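Local coordinates for zinc phosphodiesterase ELAC protein 1 (Homo sapiens, PDB 3ZWF) that cleaves the 3' trailer from tRNA precursors with a two-zinc centre and removes 2',3'-cyclic phosphates from tRNAs during repair, at residues K55-H60 with E90-V95; H119-T124 with R152-D157; N161-F166 with A175-H180. All blocks are in the same frame, centred on the assembly; numbering follows the deposited sequence.

Contact 1: K55-H60 with E90-V95; sequences KIFITH and EIYGPV. With ZN (zinc ion), chain E.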
loop_
_atom_site.group_PDB
_atom_site.type_symbol
_atom_site.label_atom_id
_atom_site.label_comp_id
_atom_site.label_asym_id
_atom_site.label_seq_id
_atom_site.Cartn_x
_atom_site.Cartn_y
_atom_site.Cartn_z
ATOM N N LYS A 55 15.506 7.684 -8.462
ATOM C CA LYS A 55 14.915 6.874 -9.511
ATOM C C LYS A 55 14.233 5.654 -8.923
ATOM O O LYS A 55 14.690 5.097 -7.933
ATOM C CB LYS A 55 15.977 6.414 -10.536
ATOM C CG LYS A 55 16.763 7.554 -11.184
ATOM C CD LYS A 55 17.677 7.079 -12.312
ATOM C CE LYS A 55 18.695 8.160 -12.697
ATOM N NZ LYS A 55 18.023 9.365 -13.187
ATOM N N ILE A 56 13.162 5.245 -9.592
ATOM C CA ILE A 56 12.388 4.077 -9.243
ATOM C C ILE A 56 12.100 3.260 -10.484
ATOM O O ILE A 56 11.699 3.803 -11.528
ATOM C CB ILE A 56 11.036 4.516 -8.533
ATOM C CG1 ILE A 56 11.379 5.359 -7.296
ATOM C CG2 ILE A 56 10.203 3.308 -8.139
ATOM C CD1 ILE A 56 10.192 6.002 -6.603
ATOM N N PHE A 57 12.324 1.964 -10.388
ATOM C CA PHE A 57 12.156 1.034 -11.476
ATOM C C PHE A 57 11.172 -0.049 -11.049
ATOM O O PHE A 57 11.424 -0.757 -10.078
ATOM C CB PHE A 57 13.515 0.381 -11.864
ATOM C CG PHE A 57 14.612 1.368 -12.203
ATOM C CD1 PHE A 57 15.368 1.993 -11.222
ATOM C CD2 PHE A 57 14.890 1.662 -13.539
ATOM C CE1 PHE A 57 16.346 2.899 -11.532
ATOM C CE2 PHE A 57 15.868 2.569 -13.853
ATOM C CZ PHE A 57 16.627 3.177 -12.869
ATOM N N ILE A 58 10.106 -0.226 -11.826
ATOM C CA ILE A 58 9.077 -1.244 -11.520
ATOM C C ILE A 58 9.086 -2.359 -12.533
ATOM O O ILE A 58 9.001 -2.105 -13.756
ATOM C CB ILE A 58 7.646 -0.591 -11.479
ATOM C CG1 ILE A 58 7.570 0.542 -10.453
ATOM C CG2 ILE A 58 6.581 -1.655 -11.198
ATOM C CD1 ILE A 58 7.877 0.159 -8.974
ATOM N N THR A 59 9.283 -3.594 -12.054
ATOM C CA THR A 59 9.500 -4.768 -12.957
ATOM C C THR A 59 8.224 -5.239 -13.646
ATOM O O THR A 59 8.245 -5.651 -14.782
ATOM C CB THR A 59 10.081 -5.960 -12.238
ATOM O OG1 THR A 59 9.218 -6.342 -11.148
ATOM C CG2 THR A 59 11.501 -5.644 -11.694
ATOM N N HIS A 60 7.074 -5.106 -12.957
ATOM C CA HIS A 60 5.801 -5.552 -13.490
ATOM C C HIS A 60 4.667 -5.061 -12.620
ATOM O O HIS A 60 4.894 -4.797 -11.446
ATOM C CB HIS A 60 5.729 -7.052 -13.702
ATOM C CG HIS A 60 5.725 -7.899 -12.456
ATOM N ND1 HIS A 60 6.813 -8.016 -11.600
ATOM C CD2 HIS A 60 4.838 -8.839 -12.066
ATOM C CE1 HIS A 60 6.523 -8.902 -10.661
ATOM N NE2 HIS A 60 5.332 -9.420 -10.918
ATOM N N GLU A 90 12.669 10.147 -11.393
ATOM C CA GLU A 90 12.310 9.402 -12.602
ATOM C C GLU A 90 11.790 8.037 -12.257
ATOM O O GLU A 90 12.432 7.285 -11.500
ATOM C CB GLU A 90 13.545 9.217 -13.508
ATOM C CG GLU A 90 14.116 10.502 -13.954
ATOM C CD GLU A 90 15.375 10.316 -14.802
ATOM O OE1 GLU A 90 15.942 9.194 -14.875
ATOM O OE2 GLU A 90 15.786 11.325 -15.398
ATOM N N ILE A 91 10.642 7.695 -12.825
ATOM C CA ILE A 91 10.023 6.415 -12.577
ATOM C C ILE A 91 9.914 5.656 -13.886
ATOM O O ILE A 91 9.369 6.174 -14.868
ATOM C CB ILE A 91 8.625 6.595 -11.930
ATOM C CG1 ILE A 91 8.760 7.407 -10.646
ATOM C CG2 ILE A 91 7.976 5.219 -11.683
ATOM C CD1 ILE A 91 7.420 7.724 -9.936
ATOM N N TYR A 92 10.450 4.449 -13.908
ATOM C CA TYR A 92 10.374 3.580 -15.081
ATOM C C TYR A 92 9.517 2.375 -14.794
ATOM O O TYR A 92 9.709 1.719 -13.772
ATOM C CB TYR A 92 11.804 3.109 -15.458
ATOM C CG TYR A 92 12.720 4.255 -15.832
ATOM C CD1 TYR A 92 13.430 4.949 -14.857
ATOM C CD2 TYR A 92 12.924 4.626 -17.177
ATOM C CE1 TYR A 92 14.266 6.011 -15.200
ATOM C CE2 TYR A 92 13.742 5.682 -17.507
ATOM C CZ TYR A 92 14.423 6.360 -16.517
ATOM O OH TYR A 92 15.237 7.431 -16.888
ATOM N N GLY A 93 8.559 2.061 -15.651
ATOM C CA GLY A 93 7.785 0.832 -15.465
ATOM C C GLY A 93 6.859 0.550 -16.618
ATOM O O GLY A 93 6.897 1.265 -17.634
ATOM N N PRO A 94 6.112 -0.549 -16.539
ATOM C CA PRO A 94 5.269 -0.902 -17.643
ATOM C C PRO A 94 4.177 0.111 -17.966
ATOM O O PRO A 94 3.717 0.822 -17.099
ATOM C CB PRO A 94 4.654 -2.239 -17.218
ATOM C CG PRO A 94 5.499 -2.732 -16.126
ATOM C CD PRO A 94 6.038 -1.546 -15.455
ATOM N N VAL A 95 3.772 0.132 -19.231
ATOM C CA VAL A 95 2.572 0.865 -19.647
ATOM C C VAL A 95 1.439 0.633 -18.645
ATOM O O VAL A 95 1.102 -0.506 -18.334
ATOM C CB VAL A 95 2.121 0.448 -21.076
ATOM C CG1 VAL A 95 0.719 1.037 -21.419
ATOM C CG2 VAL A 95 3.135 0.908 -22.076
HETATM ZN ZN ZN E . 4.230 -11.298 -10.193
HETATM O O HOH W 1 3.999 -10.417 -8.343
#
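Lys55 and Glu90 lie side by side and pair through Lys55 NZ and Glu90 OE1, a 2.7 Å salt bridge. The lysine chain runs extended to CE and then turns at its last torsion (chi4 -62°), which brings NZ to the carboxylate. Glu90 OE1 takes a second bond from the hydroxyl of Tyr92, at 2.8 Å from Tyr92 OH. The two donors come from opposite faces of the carboxylate plane, so one oxygen is gripped from both sides. On the same face of the sheet the rings of Phe57 and Tyr92 also point the same way. Their planes are only 9° apart but slid so far that the rings barely overlap, and Phe57 CE2 meets Tyr92 CD1 at 3.6 Å. Phe33 stacks on Phe57, and the ring of Phe166 makes a cation-pi contact with Lys55.

The backbones beneath are parallel neighbours in a sheet of the metallo-beta-lactamase fold. The main-chain bonds are Ile56 N to Glu90 O, Tyr92 N to Ile56 O (2.8 Å) and Ile58 N to Tyr92 O. On the other face Ile56 and Ile91 pack together, and helix 97-107 covers Ile91. Past the last bridge, Pro94 CG lies 3.9 Å from His60 CA.

Past strand 55-57, His60 NE2 binds a zinc ion at 2.3 Å, together with His62, His180, Asp251 and water. Its other ring nitrogen, ND1, donates to Thr59 OG1 at 3.0 Å, with the oxygen close to the ring plane. Thr59 OG1 is in turn bonded to Asp34. The chain from zinc through His60 and Thr59 to Asp34 would hold the imidazole so that NE2 points at the metal.

Contact 2: H119-T124 with R152-D157; sequences HELVPT and RTILLD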
loop_
_atom_site.group_PDB
_atom_site.type_symbol
_atom_site.label_atom_id
_atom_site.label_comp_id
_atom_site.label_asym_id
_atom_site.label_seq_id
_atom_site.Cartn_x
_atom_site.Cartn_y
_atom_site.Cartn_z
ATOM N N HIS A 119 8.324 7.090 -17.204
ATOM C CA HIS A 119 8.696 6.576 -18.542
ATOM C C HIS A 119 8.180 5.166 -18.643
ATOM O O HIS A 119 8.468 4.333 -17.727
ATOM C CB HIS A 119 10.179 6.604 -18.698
ATOM C CG HIS A 119 10.759 7.970 -18.582
ATOM N ND1 HIS A 119 10.309 9.025 -19.350
ATOM C CD2 HIS A 119 11.761 8.463 -17.817
ATOM C CE1 HIS A 119 11.023 10.101 -19.078
ATOM N NE2 HIS A 119 11.886 9.796 -18.125
ATOM N N GLU A 120 7.326 4.914 -19.629
ATOM C CA GLU A 120 6.671 3.626 -19.756
ATOM C C GLU A 120 7.332 2.695 -20.757
ATOM O O GLU A 120 7.554 3.090 -21.886
ATOM C CB GLU A 120 5.213 3.785 -20.119
ATOM C CG GLU A 120 4.410 4.432 -18.994
ATOM C CD GLU A 120 2.913 4.467 -19.248
ATOM O OE1 GLU A 120 2.463 4.589 -20.386
ATOM O OE2 GLU A 120 2.157 4.371 -18.231
ATOM N N LEU A 121 7.552 1.458 -20.317
ATOM C CA LEU A 121 8.043 0.377 -21.173
ATOM C C LEU A 121 6.908 -0.377 -21.822
ATOM O O LEU A 121 5.967 -0.796 -21.150
ATOM C CB LEU A 121 8.854 -0.615 -20.342
ATOM C CG LEU A 121 10.278 -0.165 -19.998
ATOM C CD1 LEU A 121 10.342 1.004 -19.071
ATOM C CD2 LEU A 121 10.947 -1.391 -19.287
ATOM N N VAL A 122 6.973 -0.526 -23.137
ATOM C CA VAL A 122 5.914 -1.197 -23.902
ATOM C C VAL A 122 6.291 -2.671 -24.032
ATOM O O VAL A 122 7.272 -3.032 -24.772
ATOM C CB VAL A 122 5.696 -0.578 -25.327
ATOM C CG1 VAL A 122 4.645 -1.371 -26.105
ATOM C CG2 VAL A 122 5.275 0.872 -25.191
ATOM N N PRO A 123 5.541 -3.538 -23.356
ATOM C CA PRO A 123 5.823 -4.956 -23.460
ATOM C C PRO A 123 5.387 -5.576 -24.795
ATOM O O PRO A 123 4.650 -4.969 -25.584
ATOM C CB PRO A 123 5.028 -5.542 -22.314
ATOM C CG PRO A 123 3.882 -4.611 -22.177
ATOM C CD PRO A 123 4.355 -3.270 -22.521
ATOM N N THR A 124 5.862 -6.790 -25.031
ATOM C CA THR A 124 5.415 -7.572 -26.178
ATOM C C THR A 124 4.501 -8.686 -25.658
ATOM O O THR A 124 4.624 -9.130 -24.511
ATOM C CB THR A 124 6.554 -8.092 -27.038
ATOM O OG1 THR A 124 7.359 -9.007 -26.289
ATOM C CG2 THR A 124 7.391 -6.921 -27.549
ATOM N N ARG A 152 8.274 9.390 -21.395
ATOM C CA ARG A 152 8.500 8.718 -22.661
ATOM C C ARG A 152 7.687 7.427 -22.712
ATOM O O ARG A 152 7.311 6.872 -21.673
ATOM C CB ARG A 152 9.996 8.382 -22.795
ATOM C CG ARG A 152 10.885 9.619 -22.879
ATOM C CD ARG A 152 12.251 9.300 -23.446
ATOM N NE ARG A 152 13.120 8.761 -22.409
ATOM C CZ ARG A 152 13.681 7.564 -22.394
ATOM N NH1 ARG A 152 13.489 6.686 -23.368
ATOM N NH2 ARG A 152 14.455 7.254 -21.376
ATOM N N THR A 153 7.393 6.988 -23.920
ATOM C CA THR A 153 6.904 5.640 -24.226
ATOM C C THR A 153 8.035 4.899 -24.952
ATOM O O THR A 153 8.329 5.218 -26.097
ATOM C CB THR A 153 5.642 5.718 -25.122
ATOM O OG1 THR A 153 4.580 6.334 -24.371
ATOM C CG2 THR A 153 5.164 4.365 -25.552
ATOM N N ILE A 154 8.611 3.925 -24.261
ATOM C CA ILE A 154 9.877 3.292 -24.618
ATOM C C ILE A 154 9.604 1.962 -25.283
ATOM O O ILE A 154 9.049 1.042 -24.674
ATOM C CB ILE A 154 10.821 3.080 -23.429
ATOM C CG1 ILE A 154 11.056 4.384 -22.650
ATOM C CG2 ILE A 154 12.176 2.525 -23.918
ATOM C CD1 ILE A 154 11.902 4.187 -21.404
ATOM N N LEU A 155 10.088 1.853 -26.523
ATOM C CA LEU A 155 9.851 0.669 -27.341
ATOM C C LEU A 155 11.020 -0.283 -27.249
ATOM O O LEU A 155 12.163 0.128 -27.080
ATOM C CB LEU A 155 9.575 1.035 -28.797
ATOM C CG LEU A 155 8.466 2.047 -29.042
ATOM C CD1 LEU A 155 8.208 2.192 -30.556
ATOM C CD2 LEU A 155 7.169 1.631 -28.386
ATOM N N LEU A 156 10.733 -1.566 -27.409
ATOM C CA LEU A 156 11.786 -2.556 -27.568
ATOM C C LEU A 156 12.603 -2.246 -28.802
ATOM O O LEU A 156 12.063 -1.969 -29.853
ATOM C CB LEU A 156 11.184 -3.949 -27.716
ATOM C CG LEU A 156 12.191 -5.108 -27.780
ATOM C CD1 LEU A 156 12.876 -5.392 -26.446
ATOM C CD2 LEU A 156 11.476 -6.334 -28.325
ATOM N N ASP A 157 13.903 -2.247 -28.650
ATOM C CA ASP A 157 14.762 -2.081 -29.798
ATOM C C ASP A 157 14.972 -3.451 -30.415
ATOM O O ASP A 157 15.541 -4.312 -29.775
ATOM C CB ASP A 157 16.091 -1.483 -29.397
ATOM C CG ASP A 157 16.898 -1.154 -30.598
ATOM O OD1 ASP A 157 17.421 -2.111 -31.230
ATOM O OD2 ASP A 157 16.874 0.041 -30.968
HETATM O O HOH W 2 2.632 5.336 -22.738
HETATM O O HOH W 3 7.893 -2.423 -27.288
#
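The edge of the eight-stranded mixed sheet of this metallo-beta-lactamase fold is formed here, where strand 116-121 pairs in parallel with the short outermost strand 153-154. Three main-chain bonds join them: Glu120 N to Arg152 O, Ile154 N to Glu120 O (2.7 Å) and Val122 N to Ile154 O.

A side chain extends the ladder at its start. Arg152 N donates to His119 ND1 at 2.9 Å, in the plane of the imidazole, so ND1 is the acceptor. The Arg152 chain then bends at chi3 (-82°), and NE lies over one face of the same ring, 4.1 Å above its plane and offset toward the rim. The ring and guanidinium planes are 38° apart. Tyr92 also meets the His119 ring.

Leu121 and Ile154 lie on one face of the sheet, where Leu165 of strand 163-167 touches both. Glu120 and Thr153 lie on the other. Val122 CG2 packs against Thr153 CG2 at 3.5 Å and against Leu155 CD2. Glu120 OE2 accepts from the backbone N atoms of Gly96 and Arg98, at the start of helix 97-107.

Water bridges add to the direct bonds. One water joins Glu120 OE1 to Thr153 OG1. Further along, between Val122 and Leu156, another donates to Val122 O at 2.7 Å and accepts from Leu156 N at 3.0 Å.

Contact 3: N161-F166 with A175-H180; sequences NSYLLF and AFRLFH. With ZN (zinc ion), chain E.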
loop_
_atom_site.group_PDB
_atom_site.type_symbol
_atom_site.label_atom_id
_atom_site.label_comp_id
_atom_site.label_asym_id
_atom_site.label_seq_id
_atom_site.Cartn_x
_atom_site.Cartn_y
_atom_site.Cartn_z
ATOM N N ASN A 161 17.215 -5.978 -28.810
ATOM C CA ASN A 161 16.267 -6.736 -27.968
ATOM C C ASN A 161 16.240 -6.228 -26.514
ATOM O O ASN A 161 16.075 -7.002 -25.572
ATOM C CB ASN A 161 16.572 -8.246 -28.038
ATOM C CG ASN A 161 15.431 -9.046 -28.639
ATOM O OD1 ASN A 161 14.968 -10.025 -28.043
ATOM N ND2 ASN A 161 14.960 -8.627 -29.824
ATOM N N SER A 162 16.378 -4.916 -26.368
ATOM C CA SER A 162 16.363 -4.252 -25.057
ATOM C C SER A 162 15.723 -2.880 -25.145
ATOM O O SER A 162 15.465 -2.375 -26.238
ATOM C CB SER A 162 17.791 -4.130 -24.500
ATOM O OG SER A 162 18.547 -3.219 -25.270
ATOM N N TYR A 163 15.474 -2.296 -23.980
ATOM C CA TYR A 163 14.925 -0.953 -23.855
ATOM C C TYR A 163 16.002 -0.072 -23.250
ATOM O O TYR A 163 16.514 -0.385 -22.160
ATOM C CB TYR A 163 13.722 -0.919 -22.903
ATOM C CG TYR A 163 12.591 -1.862 -23.246
ATOM C CD1 TYR A 163 12.667 -3.207 -22.920
ATOM C CD2 TYR A 163 11.417 -1.413 -23.851
ATOM C CE1 TYR A 163 11.631 -4.077 -23.225
ATOM C CE2 TYR A 163 10.393 -2.300 -24.178
ATOM C CZ TYR A 163 10.514 -3.619 -23.851
ATOM O OH TYR A 163 9.519 -4.498 -24.159
ATOM N N LEU A 164 16.313 1.046 -23.909
ATOM C CA LEU A 164 17.292 1.993 -23.364
ATOM C C LEU A 164 16.586 2.913 -22.398
ATOM O O LEU A 164 15.668 3.633 -22.776
ATOM C CB LEU A 164 17.998 2.809 -24.462
ATOM C CG LEU A 164 19.113 3.747 -23.960
ATOM C CD1 LEU A 164 20.181 2.990 -23.136
ATOM C CD2 LEU A 164 19.741 4.500 -25.125
ATOM N N LEU A 165 16.964 2.841 -21.123
ATOM C CA LEU A 165 16.342 3.712 -20.123
ATOM C C LEU A 165 17.114 5.040 -20.084
ATOM O O LEU A 165 16.538 6.114 -20.308
ATOM C CB LEU A 165 16.230 3.021 -18.782
ATOM C CG LEU A 165 15.468 1.685 -18.831
ATOM C CD1 LEU A 165 15.081 1.172 -17.392
ATOM C CD2 LEU A 165 14.199 1.763 -19.750
ATOM N N PHE A 166 18.421 4.958 -19.855
ATOM C CA PHE A 166 19.301 6.131 -19.960
ATOM C C PHE A 166 20.748 5.731 -20.090
ATOM O O PHE A 166 21.134 4.628 -19.716
ATOM C CB PHE A 166 19.100 7.123 -18.807
ATOM C CG PHE A 166 19.242 6.522 -17.440
ATOM C CD1 PHE A 166 18.173 5.967 -16.800
ATOM C CD2 PHE A 166 20.496 6.493 -16.803
ATOM C CE1 PHE A 166 18.300 5.423 -15.524
ATOM C CE2 PHE A 166 20.649 5.943 -15.555
ATOM C CZ PHE A 166 19.553 5.395 -14.900
ATOM N N ALA A 175 16.496 -2.119 -19.881
ATOM C CA ALA A 175 15.555 -3.164 -19.467
ATOM C C ALA A 175 15.512 -4.249 -20.550
ATOM O O ALA A 175 15.840 -4.025 -21.722
ATOM C CB ALA A 175 14.172 -2.609 -19.215
ATOM N N PHE A 176 15.104 -5.430 -20.133
ATOM C CA PHE A 176 14.890 -6.544 -21.046
ATOM C C PHE A 176 13.661 -7.347 -20.616
ATOM O O PHE A 176 13.199 -7.250 -19.479
ATOM C CB PHE A 176 16.134 -7.442 -21.168
ATOM C CG PHE A 176 16.685 -7.957 -19.842
ATOM C CD1 PHE A 176 17.510 -7.183 -19.053
ATOM C CD2 PHE A 176 16.344 -9.223 -19.386
ATOM C CE1 PHE A 176 17.973 -7.648 -17.857
ATOM C CE2 PHE A 176 16.841 -9.732 -18.182
ATOM C CZ PHE A 176 17.665 -8.935 -17.406
ATOM N N ARG A 177 13.156 -8.141 -21.547
ATOM C CA ARG A 177 11.876 -8.807 -21.394
ATOM C C ARG A 177 12.032 -10.156 -20.705
ATOM O O ARG A 177 12.929 -10.967 -21.060
ATOM C CB ARG A 177 11.203 -9.026 -22.738
ATOM C CG ARG A 177 10.887 -7.726 -23.490
ATOM C CD ARG A 177 10.373 -8.033 -24.885
ATOM N NE ARG A 177 11.415 -8.665 -25.669
ATOM C CZ ARG A 177 11.221 -9.407 -26.750
ATOM N NH1 ARG A 177 9.999 -9.624 -27.222
ATOM N NH2 ARG A 177 12.267 -9.937 -27.372
ATOM N N LEU A 178 11.132 -10.353 -19.749
ATOM C CA LEU A 178 10.941 -11.615 -19.044
ATOM C C LEU A 178 9.567 -12.200 -19.315
ATOM O O LEU A 178 8.684 -11.502 -19.807
ATOM C CB LEU A 178 11.111 -11.426 -17.519
ATOM C CG LEU A 178 12.392 -10.725 -17.077
ATOM C CD1 LEU A 178 12.487 -10.575 -15.560
ATOM C CD2 LEU A 178 13.625 -11.535 -17.529
ATOM N N PHE A 179 9.412 -13.492 -19.058
ATOM C CA PHE A 179 8.139 -14.184 -19.203
ATOM C C PHE A 179 7.533 -14.392 -17.820
ATOM O O PHE A 179 8.171 -14.970 -16.947
ATOM C CB PHE A 179 8.299 -15.536 -19.869
ATOM C CG PHE A 179 7.001 -16.133 -20.297
ATOM C CD1 PHE A 179 6.249 -16.920 -19.424
ATOM C CD2 PHE A 179 6.481 -15.856 -21.577
ATOM C CE1 PHE A 179 4.997 -17.415 -19.815
ATOM C CE2 PHE A 179 5.235 -16.378 -21.983
ATOM C CZ PHE A 179 4.494 -17.154 -21.080
ATOM N N HIS A 180 6.300 -13.922 -17.637
ATOM C CA HIS A 180 5.610 -14.064 -16.379
ATOM C C HIS A 180 4.102 -14.168 -16.672
ATOM O O HIS A 180 3.689 -14.178 -17.841
ATOM C CB HIS A 180 6.022 -12.899 -15.474
ATOM C CG HIS A 180 5.485 -12.956 -14.062
ATOM N ND1 HIS A 180 5.568 -14.072 -13.246
ATOM C CD2 HIS A 180 4.890 -11.991 -13.320
ATOM C CE1 HIS A 180 5.002 -13.791 -12.073
ATOM N NE2 HIS A 180 4.599 -12.534 -12.090
HETATM ZN ZN ZN E . 4.230 -11.298 -10.193
HETATM O O HOH W 4 14.093 -8.348 -24.293
HETATM O O HOH W 1 3.999 -10.417 -8.343
#
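Asn161 meets Arg177 at the open end of a beta hairpin made by strands 163-167 and 171-179. Asn161 OD1 lies 2.8 Å from Arg177 NH2, at the edge of the guanidinium, but the bond is weak because its angle at hydrogen is 127°. The amide plane is turned 80° from the guanidinium, and Asn161 is poorly ordered. Its carbonyl is held through water: a water donates to Asn161 O at 2.7 Å and accepts from both Arg177 N and Arg177 NE. Arg177 bends at chi3 (-65°), the torsion that places NE for this bond. Asn161 and Ser162 together face Asp157 in a G1 beta bulge.

Ser162 sets its CB 3.4 Å from Ala175 O. Tyr163 then forms the hydrogen-bonded antiparallel pair with Ala175, giving Tyr163 N to Ala175 O and Ala175 N to Tyr163 O, each 2.9 Å. The edge of the Tyr163 ring faces Ala175 O and Arg177 CG, and the Tyr163 and Arg177 side chains cross at about a right angle. Arg177 CG is 3.6 Å from Tyr163 OH. Leu165 leans its CD1 on Ala175 CB at 4.3 Å, beside Phe187 and Leu121. Leu165 and Phe166 both face Val173, a classic beta bulge.

Strand 171-179 leads on to His180, whose NE2 binds the zinc shared with His60, His62 and Asp251. Its ND1 donates to Gly288 O, a bond that would steady the ring's rotation. Back at the contact, Tyr163 OH bonds to Val122 O and Arg177 NH1 to Thr124 OG1. Their polar ends thus tie the hairpin to segment 119-124.

In the fold
From the N terminus, contact 1 closes first. The chain leaves strand 53-57, passes the zinc-binding histidines and helix 69-79, and returns as strand 89-94, a beta-alpha-beta crossover. Contact 2 closes next, over a long connection, part of which is not modelled, and adds the edge strand beside strand 116-121. Contact 3 closes last, across a tight hairpin. The three follow in series, neither nested nor crossed. Contacts 1 and 2 share one sheet, joined by Ile91 O to His119 N and Gly93 O to Leu121 N. Contact 3 belongs to the facing sheet. It meets contact 2 through Val122 and Thr124, and contact 1 at the shared zinc and through Phe166, which packs on Lys55, Phe57 and Tyr92.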